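Local atomic coordinates of 2-dehydro-3-deoxy-d-gluconate/2-dehydro-3-deoxy-phosphogluconate aldolase (Picrophilus torridus, PDB entry 4UXD), a protein that is an aldolase of the dihydrodipicolinate synthetase family, built as a beta/alpha barrel followed by further helices. Residues A[35-38]-A[39-43]; A[141-144]-A[145-149]. All blocks are in the same frame, centred on the assembly; numbering follows the deposited sequence.

Interaction 1 (A[35-38]-A[39-43]); sequences PLDA and HGNID
The backbone N of D43 donates to the carbonyl O of P35 at 2.9 Å, with a nearly straight N-H...O angle of 169°. The N of D37 donates to the O of N41 at 3.0 Å, arriving nearly along the C=O axis. These two bonds lie on either side of L36 and I42, a non-hydrogen-bonded antiparallel pair that forms a single beta bridge. Beyond it the chain reverses through a type I beta turn from D37 to G40, closed by a bond from G40 N to D37 O. With G40 at positive phi (63°), this is a type I turn plus G1 bulge, the tight reversal of a short hairpin. The CG of D37 lies between the backbone N and the carbonyl carbon (chi1 62°), and OD1 reaches back to the N-H of N41, just past the turn. N41 N gives OD1 a straight bond of 3.3 Å from above the carboxylate plane. H39 N is modelled too close to OD1, so a bond there is doubtful. One water donates to D37 OD2 and, weakly, to the O of I42. A second water donates to OD2 of D43 and, weakly, to the O of L36. L36 CD2 lies 3.7 Å from the carbonyl C of N41, and it meets I42 CG1 more loosely at 4.4 Å. CB of D43 rests 3.7 Å from the N of D37. Outside the loop, L36 packs on F74 and M290, and R287 bonds the O of G40. D43 is the N-cap residue of helix 44-56, though its bonds to the first helical amides are weak. The carboxylate of D37 thus ties the turn to the residue after it, while that of D43 serves the helix start; the N-H of N41 at OD1 would be consistent with a charged D37.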
loop_
_atom_site.group_PDB
_atom_site.type_symbol
_atom_site.label_atom_id
_atom_site.label_comp_id
_atom_site.label_asym_id
_atom_site.label_seq_id
_atom_site.Cartn_x
_atom_site.Cartn_y
_atom_site.Cartn_z
ATOM N N PRO A 35 -25.775 -3.105 20.231
ATOM C CA PRO A 35 -26.560 -4.333 20.029
ATOM C C PRO A 35 -27.754 -4.136 19.093
ATOM O O PRO A 35 -28.401 -3.088 19.158
ATOM C CB PRO A 35 -27.024 -4.691 21.445
ATOM C CG PRO A 35 -26.031 -4.063 22.343
ATOM C CD PRO A 35 -25.665 -2.768 21.659
ATOM N N LEU A 36 -28.006 -5.118 18.226
ATOM C CA LEU A 36 -29.074 -5.037 17.232
ATOM C C LEU A 36 -30.053 -6.219 17.300
ATOM O O LEU A 36 -29.674 -7.368 17.575
ATOM C CB LEU A 36 -28.492 -4.964 15.814
ATOM C CG LEU A 36 -27.446 -3.896 15.472
ATOM C CD1 LEU A 36 -26.897 -4.155 14.060
ATOM C CD2 LEU A 36 -28.023 -2.478 15.585
ATOM N N ASP A 37 -31.317 -5.921 17.021
ATOM C CA ASP A 37 -32.344 -6.945 16.953
ATOM C C ASP A 37 -32.230 -7.721 15.641
ATOM O O ASP A 37 -31.364 -7.442 14.826
ATOM C CB ASP A 37 -33.738 -6.317 17.102
ATOM C CG ASP A 37 -34.079 -5.323 15.986
ATOM O OD1 ASP A 37 -33.678 -5.518 14.821
ATOM O OD2 ASP A 37 -34.786 -4.338 16.279
ATOM N N ALA A 38 -33.122 -8.679 15.432
ATOM C CA ALA A 38 -33.165 -9.427 14.181
ATOM C C ALA A 38 -33.418 -8.544 12.941
ATOM O O ALA A 38 -33.268 -9.016 11.819
ATOM C CB ALA A 38 -34.233 -10.515 14.271
ATOM N N HIS A 39 -33.778 -7.275 13.136
ATOM C CA HIS A 39 -34.000 -6.356 12.008
ATOM C C HIS A 39 -32.903 -5.276 11.858
ATOM O O HIS A 39 -33.074 -4.301 11.125
ATOM C CB HIS A 39 -35.376 -5.698 12.149
ATOM C CG HIS A 39 -36.490 -6.687 12.310
ATOM N ND1 HIS A 39 -37.522 -6.516 13.210
ATOM C CD2 HIS A 39 -36.717 -7.876 11.697
ATOM C CE1 HIS A 39 -38.339 -7.553 13.140
ATOM N NE2 HIS A 39 -37.869 -8.393 12.232
ATOM N N GLY A 40 -31.770 -5.467 12.531
ATOM C CA GLY A 40 -30.653 -4.543 12.426
ATOM C C GLY A 40 -30.916 -3.124 12.923
ATOM O O GLY A 40 -30.271 -2.184 12.460
ATOM N N ASN A 41 -31.866 -2.969 13.844
ATOM C CA ASN A 41 -32.082 -1.704 14.539
ATOM C C ASN A 41 -31.647 -1.853 15.985
ATOM O O ASN A 41 -31.553 -2.968 16.484
ATOM C CB ASN A 41 -33.547 -1.274 14.479
ATOM C CG ASN A 41 -34.104 -1.288 13.075
ATOM O OD1 ASN A 41 -35.143 -1.896 12.817
ATOM N ND2 ASN A 41 -33.415 -0.630 12.157
ATOM N N ILE A 42 -31.404 -0.734 16.666
ATOM C CA ILE A 42 -30.810 -0.792 17.988
ATOM C C ILE A 42 -31.757 -1.450 18.993
ATOM O O ILE A 42 -32.900 -1.024 19.175
ATOM C CB ILE A 42 -30.408 0.597 18.488
ATOM C CG1 ILE A 42 -29.413 1.220 17.514
ATOM C CG2 ILE A 42 -29.795 0.503 19.899
ATOM C CD1 ILE A 42 -28.858 2.564 17.939
ATOM N N ASP A 43 -31.243 -2.501 19.627
ATOM C CA ASP A 43 -31.942 -3.255 20.654
ATOM C C ASP A 43 -31.575 -2.697 22.025
ATOM O O ASP A 43 -30.546 -3.057 22.596
ATOM C CB ASP A 43 -31.583 -4.744 20.538
ATOM C CG ASP A 43 -32.233 -5.602 21.615
ATOM O OD1 ASP A 43 -33.018 -5.078 22.425
ATOM O OD2 ASP A 43 -31.955 -6.816 21.638
HETATM O O HOH W 1 -29.747 -7.189 20.538
HETATM O O HOH W 2 -35.275 -3.350 19.016
#

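Interaction 2 (A[141-144]-A[145-149]); sequences KEIL and SSNDM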
loop_
_atom_site.group_PDB
_atom_site.type_symbol
_atom_site.label_atom_id
_atom_site.label_comp_id
_atom_site.label_asym_id
_atom_site.label_seq_id
_atom_site.Cartn_x
_atom_site.Cartn_y
_atom_site.Cartn_z
ATOM N N LYS A 141 -9.584 22.320 14.376
ATOM C CA LYS A 141 -9.527 23.705 14.811
ATOM C C LYS A 141 -10.933 24.309 14.934
ATOM O O LYS A 141 -11.323 24.818 15.992
ATOM C CB LYS A 141 -8.675 24.513 13.826
ATOM C CG LYS A 141 -8.439 25.967 14.198
ATOM C CD LYS A 141 -7.051 26.397 13.719
ATOM C CE LYS A 141 -6.846 27.910 13.614
ATOM N NZ LYS A 141 -8.101 28.697 13.536
ATOM N N GLU A 142 -11.688 24.235 13.844
ATOM C CA GLU A 142 -13.012 24.822 13.788
ATOM C C GLU A 142 -13.909 24.215 14.851
ATOM O O GLU A 142 -14.747 24.891 15.449
ATOM C CB GLU A 142 -13.620 24.604 12.404
ATOM C CG GLU A 142 -14.696 25.603 12.020
ATOM C CD GLU A 142 -14.186 26.661 11.053
ATOM O OE1 GLU A 142 -13.003 27.059 11.174
ATOM O OE2 GLU A 142 -14.964 27.079 10.164
ATOM N N ILE A 143 -13.718 22.922 15.083
ATOM C CA ILE A 143 -14.584 22.176 15.974
ATOM C C ILE A 143 -14.265 22.513 17.440
ATOM O O ILE A 143 -15.158 22.863 18.222
ATOM C CB ILE A 143 -14.444 20.666 15.703
ATOM C CG1 ILE A 143 -15.090 20.319 14.367
ATOM C CG2 ILE A 143 -15.104 19.845 16.779
ATOM C CD1 ILE A 143 -14.676 18.971 13.788
ATOM N N LEU A 144 -12.990 22.408 17.796
ATOM C CA LEU A 144 -12.538 22.683 19.151
ATOM C C LEU A 144 -12.810 24.129 19.562
ATOM O O LEU A 144 -12.865 24.436 20.754
ATOM C CB LEU A 144 -11.043 22.397 19.282
ATOM C CG LEU A 144 -10.617 20.944 19.094
ATOM C CD1 LEU A 144 -9.094 20.859 18.973
ATOM C CD2 LEU A 144 -11.109 20.096 20.230
ATOM N N SER A 145 -12.952 25.014 18.574
ATOM C CA SER A 145 -13.226 26.420 18.836
ATOM C C SER A 145 -14.673 26.655 19.227
ATOM O O SER A 145 -15.031 27.759 19.633
ATOM C CB SER A 145 -12.895 27.273 17.615
ATOM O OG SER A 145 -11.510 27.529 17.538
ATOM N N SER A 146 -15.494 25.616 19.107
ATOM C CA SER A 146 -16.928 25.739 19.333
ATOM C C SER A 146 -17.427 24.811 20.441
ATOM O O SER A 146 -18.620 24.736 20.701
ATOM C CB SER A 146 -17.674 25.443 18.033
ATOM O OG SER A 146 -17.206 26.279 16.993
ATOM N N ASN A 147 -16.518 24.099 21.091
ATOM C CA ASN A 147 -16.922 23.106 22.075
ATOM C C ASN A 147 -15.879 22.939 23.169
ATOM O O ASN A 147 -14.784 22.399 22.946
ATOM C CB ASN A 147 -17.192 21.762 21.396
ATOM C CG ASN A 147 -18.327 21.829 20.401
ATOM O OD1 ASN A 147 -18.107 21.952 19.200
ATOM N ND2 ASN A 147 -19.554 21.769 20.897
ATOM N N ASP A 148 -16.247 23.401 24.358
ATOM C CA ASP A 148 -15.340 23.449 25.486
ATOM C C ASP A 148 -15.061 22.055 26.063
ATOM O O ASP A 148 -14.025 21.841 26.707
ATOM C CB ASP A 148 -15.919 24.363 26.571
ATOM C CG ASP A 148 -14.872 25.282 27.166
ATOM O OD1 ASP A 148 -14.087 24.821 28.026
ATOM O OD2 ASP A 148 -14.825 26.465 26.763
ATOM N N MET A 149 -15.966 21.109 25.815
ATOM C CA MET A 149 -15.930 19.831 26.524
ATOM C C MET A 149 -14.660 19.021 26.277
ATOM O O MET A 149 -13.906 19.256 25.330
ATOM C CB MET A 149 -17.153 18.983 26.165
ATOM C CG MET A 149 -17.143 18.349 24.803
ATOM S SD MET A 149 -18.671 17.443 24.456
ATOM C CE MET A 149 -18.601 16.207 25.758
#
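The carbonyl O of K141 is gripped twice by S145, once by its backbone N and once by its hydroxyl. Both bonds measure 3.1 Å from K141 O, to S145 N and to S145 OG. They arrive from opposite faces of the carbonyl plane. The N-H bond is bent, at 137°. The hydroxyl stands further out of the plane, on the other face. OG lies beside its own backbone N, anti to the carbonyl carbon (chi1 -80°), and this brings it back to the same oxygen. The backbone N of S146 reaches three residues back and donates to the O of I143 at 2.9 Å, above the carbonyl plane. Its OG reaches four back, donates to the O of E142 at 3.2 Å and meets that oxygen almost head-on, with a C=O...OG angle of 172°. Three successive carbonyls at the end of helix 133-144 therefore receive bonds from two serines. N147 comes next, with its CB 3.9 Å from the O of I143. I143 packs on M110 of helix 103-115 and on L123 of strand 120-123, while L144 lies against L171 of helix 165-174 and against F175. E142 touches P288 of the second subunit. The contact is a C-terminal helix end where both serine hydroxyls bond the carbonyl four residues back, the usual serine-to-helix-carbonyl bond. By donating to carbonyls at the negative end of the helix dipole, they would probably ease the local build-up of negative potential before the chain turns toward strand 150-155.

In the fold
Interaction 1 comes first along the chain, in the loop from strand 27-31 to helix 44-56. Interaction 2 follows much later, where helix 133-144 gives way to the loop before strand 150-155. Their centres are 33 Å apart and their nearest atoms about 19 Å, so they do not touch. Both belong to the alternating strands and helices of the same parallel barrel. Interaction 1 leads into a helix start, and interaction 2 finishes a helix. In a beta/alpha barrel, strand-to-helix loops lie at the C-terminal ends of the strands, the side where active sites of such barrels are found. Helix-to-strand loops lie at the other end.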